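Local coordinates for VgrG protein (Vibrio cholerae, PDB 4DTD) that probably cross-links actin in host cells covalently through its actin cross-linking domain, as a type VI secretion spike protein carrying a toxin domain, at residues A[11-16]-A[90-95]; A[15-20]-A[333-338]. All coordinates share one frame; numbering follows the deposited sequence.

Interaction 1. Residues A[11-16]-A[90-95]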
loop_
_atom_site.group_PDB
_atom_site.type_symbol
_atom_site.label_atom_id
_atom_site.label_comp_id
_atom_site.label_asym_id
_atom_site.label_seq_id
_atom_site.Cartn_x
_atom_site.Cartn_y
_atom_site.Cartn_z
ATOM N N LYS A 11 -5.900 0.668 -1.562
ATOM C CA LYS A 11 -5.342 1.976 -1.969
ATOM C C LYS A 11 -3.998 2.027 -2.712
ATOM O O LYS A 11 -3.193 1.088 -2.657
ATOM C CB LYS A 11 -5.303 2.960 -0.782
ATOM C CG LYS A 11 -6.670 3.370 -0.257
ATOM C CD LYS A 11 -6.988 2.607 1.009
ATOM C CE LYS A 11 -8.426 2.635 1.437
ATOM N NZ LYS A 11 -8.674 1.613 2.481
ATOM N N ALA A 12 -3.770 3.190 -3.386
ATOM C CA ALA A 12 -2.551 3.550 -4.102
ATOM C C ALA A 12 -1.686 4.396 -3.156
ATOM O O ALA A 12 -2.152 5.389 -2.582
ATOM C CB ALA A 12 -2.884 4.322 -5.372
ATOM N N THR A 13 -0.442 3.937 -2.954
ATOM C CA THR A 13 0.573 4.504 -2.064
ATOM C C THR A 13 1.694 5.242 -2.849
ATOM O O THR A 13 1.711 5.126 -4.079
ATOM C CB THR A 13 1.087 3.393 -1.115
ATOM O OG1 THR A 13 1.081 2.131 -1.787
ATOM C CG2 THR A 13 0.267 3.294 0.158
ATOM N N PRO A 14 2.618 6.011 -2.186
ATOM C CA PRO A 14 3.673 6.732 -2.939
ATOM C C PRO A 14 4.509 5.886 -3.911
ATOM O O PRO A 14 4.984 4.803 -3.553
ATOM C CB PRO A 14 4.529 7.368 -1.834
ATOM C CG PRO A 14 4.165 6.656 -0.579
ATOM C CD PRO A 14 2.732 6.296 -0.739
ATOM N N ASP A 15 4.672 6.395 -5.154
ATOM C CA ASP A 15 5.361 5.727 -6.269
ATOM C C ASP A 15 6.781 6.221 -6.604
ATOM O O ASP A 15 7.515 5.512 -7.300
ATOM C CB ASP A 15 4.471 5.750 -7.530
ATOM C CG ASP A 15 4.100 7.148 -8.000
ATOM O OD1 ASP A 15 3.150 7.736 -7.427
ATOM O OD2 ASP A 15 4.760 7.657 -8.935
ATOM N N PHE A 16 7.152 7.433 -6.147
ATOM C CA PHE A 16 8.461 8.073 -6.386
ATOM C C PHE A 16 9.637 7.312 -5.721
ATOM O O PHE A 16 9.406 6.635 -4.709
ATOM C CB PHE A 16 8.432 9.557 -5.921
ATOM C CG PHE A 16 7.956 9.748 -4.498
ATOM C CD1 PHE A 16 8.846 9.665 -3.431
ATOM C CD2 PHE A 16 6.613 9.982 -4.223
ATOM C CE1 PHE A 16 8.398 9.795 -2.117
ATOM C CE2 PHE A 16 6.170 10.129 -2.911
ATOM C CZ PHE A 16 7.064 10.012 -1.866
ATOM N N GLU A 90 -8.457 10.405 1.931
ATOM C CA GLU A 90 -7.496 9.566 2.603
ATOM C C GLU A 90 -6.213 10.359 2.804
ATOM O O GLU A 90 -5.755 11.014 1.876
ATOM C CB GLU A 90 -7.242 8.291 1.787
ATOM C CG GLU A 90 -6.850 7.112 2.670
ATOM C CD GLU A 90 -6.012 6.026 2.028
ATOM O OE1 GLU A 90 -5.587 6.203 0.863
ATOM O OE2 GLU A 90 -5.766 4.999 2.701
ATOM N N LEU A 91 -5.632 10.286 4.000
ATOM C CA LEU A 91 -4.352 10.919 4.364
ATOM C C LEU A 91 -3.265 9.826 4.250
ATOM O O LEU A 91 -3.337 8.797 4.927
ATOM C CB LEU A 91 -4.445 11.457 5.797
ATOM C CG LEU A 91 -5.009 12.894 6.034
ATOM C CD1 LEU A 91 -5.945 13.378 4.970
ATOM C CD2 LEU A 91 -5.571 13.046 7.416
ATOM N N VAL A 92 -2.319 10.013 3.298
ATOM C CA VAL A 92 -1.259 9.050 2.990
ATOM C C VAL A 92 0.119 9.653 3.323
ATOM O O VAL A 92 0.580 10.577 2.653
ATOM C CB VAL A 92 -1.386 8.519 1.525
ATOM C CG1 VAL A 92 -0.240 7.575 1.185
ATOM C CG2 VAL A 92 -2.723 7.815 1.318
ATOM N N SER A 93 0.756 9.145 4.377
ATOM C CA SER A 93 2.035 9.674 4.814
ATOM C C SER A 93 3.196 9.429 3.845
ATOM O O SER A 93 3.185 8.471 3.077
ATOM C CB SER A 93 2.381 9.179 6.213
ATOM O OG SER A 93 2.907 7.863 6.167
ATOM N N TYR A 94 4.192 10.313 3.882
ATOM C CA TYR A 94 5.400 10.101 3.111
ATOM C C TYR A 94 6.226 9.238 4.044
ATOM O O TYR A 94 6.283 9.561 5.240
ATOM C CB TYR A 94 6.099 11.412 2.791
ATOM C CG TYR A 94 5.411 12.210 1.704
ATOM C CD1 TYR A 94 5.676 11.968 0.363
ATOM C CD2 TYR A 94 4.528 13.242 2.021
ATOM C CE1 TYR A 94 5.105 12.751 -0.640
ATOM C CE2 TYR A 94 3.929 14.012 1.028
ATOM C CZ TYR A 94 4.232 13.775 -0.302
ATOM O OH TYR A 94 3.655 14.542 -1.287
ATOM N N PRO A 95 6.748 8.069 3.571
ATOM C CA PRO A 95 7.491 7.171 4.477
ATOM C C PRO A 95 8.658 7.807 5.221
ATOM O O PRO A 95 9.274 8.762 4.746
ATOM C CB PRO A 95 7.976 6.047 3.554
ATOM C CG PRO A 95 7.895 6.625 2.165
ATOM C CD PRO A 95 6.709 7.521 2.196
#
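An extended N-terminal segment of the actin cross-linking domain runs alongside strand 84-97 at an incline: Lys11 settles on Glu90, Pro14 on Val92 and Pro95, and Phe16 on Tyr94. No hydrogen bond joins the two segments, so side-chain packing makes the contact. At its start the Lys11 chain is turned about its CB-CG bond (chi2 102°), and its methylenes pass obliquely by the Glu90 carboxylate: Lys11 CG lies 3.2 Å from Glu90 OE1, while Lys11 CD lies 3.2 Å from Glu90 OE2. The charged ends do not close into a salt bridge, since Lys11 NZ stays 4.5 Å from Glu90 OE2. A lysine suits this place nevertheless, because Asp63 and Glu28 also border its side chain and Glu28 brings a second carboxylate close to that of Glu90; the positive charge probably eases their repulsion. In the middle, Pro14 presents a compact apolar ring. Its CD meets Val92 CG1 at 3.8 Å, the methyl that stands opposite the backbone nitrogen (chi1 177°), and its CG meets Pro95 CD at 3.9 Å, the two proline rings running past each other in opposite senses. Ser93, between these residues, turns its CB away, and Ser93 OG accepts a hydrogen bond from the backbone N-H of Ile27. The aromatic pair at the far end is no stack: the Phe16 and Tyr94 planes are inclined at 41° and meet rim to rim. Phe16 CZ touches Tyr94 CD1 at 3.3 Å, lying near the plane of the tyrosine ring at its edge.

Interaction 2. Residues A[15-20]-A[333-338]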
loop_
_atom_site.group_PDB
_atom_site.type_symbol
_atom_site.label_atom_id
_atom_site.label_comp_id
_atom_site.label_asym_id
_atom_site.label_seq_id
_atom_site.Cartn_x
_atom_site.Cartn_y
_atom_site.Cartn_z
ATOM N N ASP A 15 4.672 6.395 -5.154
ATOM C CA ASP A 15 5.361 5.727 -6.269
ATOM C C ASP A 15 6.781 6.221 -6.604
ATOM O O ASP A 15 7.515 5.512 -7.300
ATOM C CB ASP A 15 4.471 5.750 -7.530
ATOM C CG ASP A 15 4.100 7.148 -8.000
ATOM O OD1 ASP A 15 3.150 7.736 -7.427
ATOM O OD2 ASP A 15 4.760 7.657 -8.935
ATOM N N PHE A 16 7.152 7.433 -6.147
ATOM C CA PHE A 16 8.461 8.073 -6.386
ATOM C C PHE A 16 9.637 7.312 -5.721
ATOM O O PHE A 16 9.406 6.635 -4.709
ATOM C CB PHE A 16 8.432 9.557 -5.921
ATOM C CG PHE A 16 7.956 9.748 -4.498
ATOM C CD1 PHE A 16 8.846 9.665 -3.431
ATOM C CD2 PHE A 16 6.613 9.982 -4.223
ATOM C CE1 PHE A 16 8.398 9.795 -2.117
ATOM C CE2 PHE A 16 6.170 10.129 -2.911
ATOM C CZ PHE A 16 7.064 10.012 -1.866
ATOM N N PRO A 17 10.901 7.438 -6.235
ATOM C CA PRO A 17 12.031 6.725 -5.595
ATOM C C PRO A 17 12.389 7.256 -4.194
ATOM O O PRO A 17 12.446 8.469 -3.980
ATOM C CB PRO A 17 13.186 6.912 -6.592
ATOM C CG PRO A 17 12.554 7.388 -7.860
ATOM C CD PRO A 17 11.362 8.178 -7.428
ATOM N N THR A 18 12.586 6.332 -3.267
ATOM C CA THR A 18 12.922 6.607 -1.876
ATOM C C THR A 18 14.119 5.767 -1.414
ATOM O O THR A 18 14.448 4.752 -2.030
ATOM C CB THR A 18 11.705 6.380 -0.953
ATOM O OG1 THR A 18 11.047 5.163 -1.327
ATOM C CG2 THR A 18 10.733 7.534 -0.980
ATOM N N HIS A 19 14.775 6.227 -0.326
ATOM C CA HIS A 19 15.917 5.579 0.304
ATOM C C HIS A 19 15.955 5.848 1.805
ATOM O O HIS A 19 15.783 6.990 2.235
ATOM C CB HIS A 19 17.244 6.004 -0.359
ATOM C CG HIS A 19 18.409 5.198 0.134
ATOM N ND1 HIS A 19 18.826 4.055 -0.528
ATOM C CD2 HIS A 19 19.139 5.341 1.265
ATOM C CE1 HIS A 19 19.814 3.566 0.201
ATOM N NE2 HIS A 19 20.030 4.302 1.293
ATOM N N PHE A 20 16.218 4.798 2.594
ATOM C CA PHE A 20 16.354 4.852 4.060
ATOM C C PHE A 20 17.459 3.874 4.536
ATOM O O PHE A 20 17.707 2.868 3.865
ATOM C CB PHE A 20 15.020 4.525 4.764
ATOM C CG PHE A 20 13.895 5.460 4.410
ATOM C CD1 PHE A 20 13.751 6.680 5.062
ATOM C CD2 PHE A 20 12.988 5.135 3.407
ATOM C CE1 PHE A 20 12.710 7.548 4.730
ATOM C CE2 PHE A 20 11.957 6.013 3.065
ATOM C CZ PHE A 20 11.827 7.213 3.731
ATOM N N ILE A 333 5.460 -0.830 -5.693
ATOM C CA ILE A 333 6.450 0.131 -5.207
ATOM C C ILE A 333 7.765 -0.597 -5.501
ATOM O O ILE A 333 8.199 -1.460 -4.737
ATOM C CB ILE A 333 6.198 0.460 -3.715
ATOM C CG1 ILE A 333 4.737 0.951 -3.516
ATOM C CG2 ILE A 333 7.228 1.471 -3.208
ATOM C CD1 ILE A 333 4.182 0.816 -2.100
ATOM N N ASN A 334 8.288 -0.353 -6.699
ATOM C CA ASN A 334 9.437 -1.049 -7.265
ATOM C C ASN A 334 10.747 -0.251 -7.374
ATOM O O ASN A 334 11.735 -0.789 -7.895
ATOM C CB ASN A 334 9.034 -1.603 -8.640
ATOM C CG ASN A 334 7.775 -2.448 -8.620
ATOM O OD1 ASN A 334 7.301 -2.893 -7.564
ATOM N ND2 ASN A 334 7.203 -2.685 -9.793
ATOM N N ASN A 335 10.760 1.013 -6.887
ATOM C CA ASN A 335 11.921 1.904 -6.976
ATOM C C ASN A 335 12.480 2.307 -5.598
ATOM O O ASN A 335 13.275 3.248 -5.510
ATOM C CB ASN A 335 11.571 3.139 -7.826
ATOM C CG ASN A 335 10.378 3.951 -7.349
ATOM O OD1 ASN A 335 9.725 3.661 -6.330
ATOM N ND2 ASN A 335 10.059 4.991 -8.102
ATOM N N ALA A 336 12.059 1.600 -4.523
ATOM C CA ALA A 336 12.499 1.864 -3.152
ATOM C C ALA A 336 13.790 1.103 -2.854
ATOM O O ALA A 336 13.961 -0.042 -3.291
ATOM C CB ALA A 336 11.416 1.472 -2.161
ATOM N N THR A 337 14.713 1.762 -2.131
ATOM C CA THR A 337 16.015 1.210 -1.764
ATOM C C THR A 337 16.344 1.417 -0.292
ATOM O O THR A 337 15.798 2.301 0.350
ATOM C CB THR A 337 17.115 1.729 -2.681
ATOM O OG1 THR A 337 17.038 3.151 -2.765
ATOM C CG2 THR A 337 17.106 1.076 -4.065
ATOM N N VAL A 338 17.217 0.566 0.248
ATOM C CA VAL A 338 17.648 0.601 1.643
ATOM C C VAL A 338 19.202 0.444 1.733
ATOM O O VAL A 338 19.847 0.105 0.736
ATOM C CB VAL A 338 16.788 -0.415 2.472
ATOM C CG1 VAL A 338 17.569 -1.119 3.572
ATOM C CG2 VAL A 338 15.546 0.263 3.042
#
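The His19 and Thr337 side chains stand on one face of a short parallel strand pair and cross at about a right angle. His19 CG lies opposite its backbone nitrogen (chi1 -171°), which swings the imidazole across to the neighbouring strand. There Thr337 OG1 meets the ring edge-on, in its plane, with a fairly straight hydrogen bond of 3.0 Å to His19 ND1 in which either atom could be the donor. The other ring nitrogen, His19 NE2, bonds to the carbonyl of Gly339, so the imidazole is held at two points and its rotation is fixed. Histidine suits this place because its two ring nitrogens can serve both partners. The backbones pair in the parallel manner around His19: Thr337 N donates to Thr18 O at 3.0 Å, and Phe20 N gives Thr337 O a weak bond of 3.4 Å. Val338 and Phe20 point to the opposite face, and Val338 CA makes a CA-H...O contact of 3.2 Å with Phe20 O. Towards the chain start, the amide of Asn335 crosses the Pro17 ring obliquely; one of its two modelled conformers places ND2 2.7 Å from Asp15 O, a bond that is therefore provisional. Strand 337-339 is flanked on its other side by the antiparallel strand 344-352, through backbone bonds of Ala336 to Ala347 and of Val338 to Glu345, while Pro344 touches both His19 and Thr337, and Phe20 reaches Pro95 and Glu97 of strand 84-97.

Overall arrangement
From the N terminus, the chain first lays residues 11-16 on strand 84-97, and interaction 1 closes a loop of just over seventy residues that is rich in strand and has no helix. Interaction 2 starts from the same stretch, sharing Asp15 and Phe16, but closes a loop of more than three hundred residues that takes in all the helices of the chain. The two closures thus diverge from one N-terminal stretch, one to 90-95 and the other to 333-338. Their centres lie about 12 Å apart and they touch directly: the Phe20 ring meets the Pro95 carbonyl, and Ile333 packs on Thr13. The N-terminal segment thus bridges strand 84-97 and strand 337-339.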